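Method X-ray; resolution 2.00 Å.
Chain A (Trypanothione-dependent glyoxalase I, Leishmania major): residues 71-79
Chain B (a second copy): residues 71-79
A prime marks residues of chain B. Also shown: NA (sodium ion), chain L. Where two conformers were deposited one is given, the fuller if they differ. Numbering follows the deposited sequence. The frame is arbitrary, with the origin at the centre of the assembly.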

# COMPACT_ATOMS: atom_id res chain seq x y z
N SER A 71 17.96 -4.54 9.87
CA SER A 71 17.24 -5.68 9.31
C SER A 71 15.85 -5.84 9.92
O SER A 71 15.64 -5.54 11.10
CB SER A 71 18.04 -6.97 9.51
OG SER A 71 18.15 -7.28 10.89
N TYR A 72 14.91 -6.31 9.10
CA TYR A 72 13.57 -6.64 9.54
C TYR A 72 13.20 -8.05 9.07
O TYR A 72 13.47 -8.42 7.92
CB TYR A 72 12.57 -5.60 8.99
CG TYR A 72 12.78 -4.23 9.60
CD1 TYR A 72 13.66 -3.32 9.01
CD2 TYR A 72 12.16 -3.87 10.77
CE1 TYR A 72 13.88 -2.07 9.57
CE2 TYR A 72 12.37 -2.60 11.34
CZ TYR A 72 13.23 -1.70 10.73
OH TYR A 72 13.48 -0.45 11.27
N LYS A 73 12.66 -8.85 9.98
CA LYS A 73 12.05 -10.13 9.59
C LYS A 73 10.57 -9.94 9.30
O LYS A 73 9.91 -9.04 9.84
CB LYS A 73 12.26 -11.22 10.65
CG LYS A 73 11.56 -10.98 11.99
CD LYS A 73 10.91 -12.27 12.53
CE LYS A 73 11.93 -13.37 12.80
NZ LYS A 73 11.30 -14.73 12.73
N HIS A 74 10.05 -10.81 8.42
CA HIS A 74 8.73 -10.63 7.85
C HIS A 74 7.75 -11.68 8.37
O HIS A 74 8.11 -12.85 8.57
CB HIS A 74 8.78 -10.69 6.34
CG HIS A 74 9.65 -9.63 5.75
ND1 HIS A 74 9.19 -8.37 5.44
CD2 HIS A 74 10.97 -9.62 5.46
CE1 HIS A 74 10.18 -7.64 4.96
NE2 HIS A 74 11.27 -8.37 4.96
N ASP A 75 6.52 -11.21 8.60
CA ASP A 75 5.37 -12.04 8.89
C ASP A 75 4.80 -12.54 7.57
O ASP A 75 5.23 -12.12 6.49
CB ASP A 75 4.28 -11.25 9.67
CG ASP A 75 3.73 -10.00 8.89
OD1 ASP A 75 3.48 -10.07 7.68
OD2 ASP A 75 3.53 -8.92 9.50
N GLU A 76 3.82 -13.42 7.66
CA GLU A 76 3.08 -13.86 6.49
C GLU A 76 1.68 -13.24 6.50
O GLU A 76 0.71 -13.89 6.11
CB GLU A 76 3.04 -15.37 6.44
CG GLU A 76 4.46 -15.96 6.29
CD GLU A 76 4.48 -17.37 5.71
OE1 GLU A 76 3.96 -18.30 6.37
OE2 GLU A 76 5.02 -17.54 4.60
N ALA A 77 1.60 -11.98 6.96
CA ALA A 77 0.34 -11.23 7.06
C ALA A 77 0.31 -10.21 5.93
O ALA A 77 -0.51 -10.32 5.01
CB ALA A 77 0.19 -10.57 8.44
N TYR A 78 1.20 -9.22 6.01
CA TYR A 78 1.34 -8.24 4.96
C TYR A 78 1.70 -8.97 3.63
O TYR A 78 2.48 -9.92 3.62
CB TYR A 78 2.39 -7.18 5.30
CG TYR A 78 2.72 -6.32 4.11
CD1 TYR A 78 1.81 -5.40 3.62
CD2 TYR A 78 3.93 -6.48 3.43
CE1 TYR A 78 2.10 -4.62 2.49
CE2 TYR A 78 4.24 -5.70 2.29
CZ TYR A 78 3.31 -4.79 1.84
OH TYR A 78 3.61 -4.03 0.75
N GLY A 79 1.10 -8.50 2.55
CA GLY A 79 1.21 -9.17 1.26
C GLY A 79 2.28 -8.56 0.39
O GLY A 79 3.40 -9.07 0.30
N SER B 71 -6.56 -16.16 11.30
CA SER B 71 -5.93 -15.02 11.95
C SER B 71 -4.48 -14.95 11.55
O SER B 71 -3.91 -15.96 11.15
CB SER B 71 -6.01 -15.16 13.47
OG SER B 71 -5.60 -13.98 14.12
N TYR B 72 -3.88 -13.76 11.70
CA TYR B 72 -2.48 -13.51 11.36
C TYR B 72 -1.71 -12.80 12.49
O TYR B 72 -2.28 -12.07 13.29
CB TYR B 72 -2.40 -12.67 10.08
CG TYR B 72 -2.90 -13.41 8.88
CD1 TYR B 72 -4.26 -13.41 8.55
CD2 TYR B 72 -2.04 -14.21 8.14
CE1 TYR B 72 -4.73 -14.16 7.47
CE2 TYR B 72 -2.50 -14.94 7.07
CZ TYR B 72 -3.86 -14.93 6.74
OH TYR B 72 -4.32 -15.69 5.67
N LYS B 73 -0.41 -13.05 12.55
CA LYS B 73 0.52 -12.40 13.47
C LYS B 73 1.21 -11.30 12.66
O LYS B 73 1.59 -11.51 11.49
CB LYS B 73 1.57 -13.42 13.93
CG LYS B 73 2.65 -12.90 14.85
CD LYS B 73 3.62 -14.02 15.21
CE LYS B 73 4.97 -13.51 15.70
NZ LYS B 73 4.90 -12.30 16.58
N HIS B 74 1.45 -10.15 13.29
CA HIS B 74 2.11 -9.02 12.60
C HIS B 74 3.57 -8.90 13.00
O HIS B 74 3.90 -9.09 14.17
CB HIS B 74 1.39 -7.75 12.92
CG HIS B 74 -0.02 -7.80 12.49
ND1 HIS B 74 -0.39 -7.65 11.17
CD2 HIS B 74 -1.15 -8.06 13.18
CE1 HIS B 74 -1.70 -7.81 11.08
NE2 HIS B 74 -2.19 -8.03 12.29
N ASP B 75 4.41 -8.63 12.01
CA ASP B 75 5.84 -8.39 12.22
C ASP B 75 6.09 -6.95 12.60
O ASP B 75 5.16 -6.14 12.69
CB ASP B 75 6.65 -8.76 10.94
CG ASP B 75 6.21 -7.99 9.65
OD1 ASP B 75 5.92 -6.77 9.67
OD2 ASP B 75 6.20 -8.63 8.58
N GLU B 76 7.36 -6.60 12.79
CA GLU B 76 7.72 -5.22 13.04
C GLU B 76 8.21 -4.53 11.78
O GLU B 76 8.86 -3.49 11.86
CB GLU B 76 8.78 -5.16 14.14
CG GLU B 76 8.40 -5.98 15.37
CD GLU B 76 9.38 -5.84 16.50
OE1 GLU B 76 10.06 -6.83 16.82
OE2 GLU B 76 9.47 -4.72 17.05
N ALA B 77 7.91 -5.10 10.61
CA ALA B 77 8.42 -4.63 9.33
C ALA B 77 7.37 -3.78 8.60
O ALA B 77 7.54 -2.58 8.46
CB ALA B 77 8.86 -5.81 8.49
N TYR B 78 6.29 -4.40 8.14
CA TYR B 78 5.21 -3.66 7.49
C TYR B 78 4.63 -2.60 8.43
O TYR B 78 4.46 -2.84 9.63
CB TYR B 78 4.10 -4.59 7.03
CG TYR B 78 2.87 -3.83 6.57
CD1 TYR B 78 2.92 -3.02 5.44
CD2 TYR B 78 1.67 -3.87 7.30
CE1 TYR B 78 1.81 -2.31 5.02
CE2 TYR B 78 0.55 -3.13 6.89
CZ TYR B 78 0.64 -2.35 5.75
OH TYR B 78 -0.44 -1.62 5.30
N GLY B 79 4.40 -1.40 7.88
CA GLY B 79 3.91 -0.29 8.65
C GLY B 79 2.40 -0.15 8.66
O GLY B 79 1.75 -0.50 9.64
NA NA L . -6.58 -11.79 14.42
O HOH W 1 9.78 -7.86 11.99
O HOH W 2 6.55 -7.94 6.14
O HOH W 3 1.76 -7.09 9.45
O HOH W 4 -5.89 -11.48 12.07
O HOH W 5 -7.38 -9.79 15.10

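Where two copies of one loop meet antiparallel, a side chain can serve its own backbone and its partner's at once, and this contact in a trypanothione-dependent glyoxalase is a compact example. The register pairs Tyr72 with Ala77′ and Ala77 with Tyr72′, and at the centre Asp75 meets Asp75′, their CA atoms 5.0 Å apart.

Both aspartates adopt the p rotamer (chi1 60° and 58°) with chi2 near 40°, and together these angles set OD1 toward partners in its own chain and OD2 toward the other chain. OD1 of Asp75 accepts hydrogen bonds from residues further along its own chain, Ala77 N at 2.8 Å and Tyr78 N at 3.0 Å, so the carboxylate ties down the backbone leading into the strand. OD2 crosses over: Asp75′ N donates to Asp75 OD2 at 2.7 Å, and Asp75 N to Asp75′ OD2 at 2.6 Å. The price is crowding of like charges, with Asp75 OD2 and Asp75′ OD2 modelled only 2.8 Å apart, so their exact positions deserve caution. Water 3 helps by donating to Asp75 OD2 (2.5 Å) while hydrogen bonding His74′ ND1 (2.8 Å); water 2 joins Asp75′ OD2 and His74 in the same way. Both histidines hold chi1 near -60°, with chi2 at -87° in His74 and -76° in His74′, and this combination leaves ND1 within reach of these waters.

Beside this polar centre, Ala77 CB lies 3.7 Å from Tyr72′ CB, and the reciprocal pair, Tyr72 CB and Ala77′ CB, matches it. Tyr72 and Tyr72′, both in the m rotamer, run their rings alongside the partner backbone, with Tyr72 CD2 within 3.5 Å of Glu76′ O.

Tyr78 and Tyr78′ take the t rotamer, and their rings form an offset stack, nearly parallel at 8° with centroids 4.2 Å apart; CD1 of Tyr78 lies 3.2 Å from CD1 of Tyr78′, over its ring face. Aromatic overlap thus completes a contact whose centre is polar.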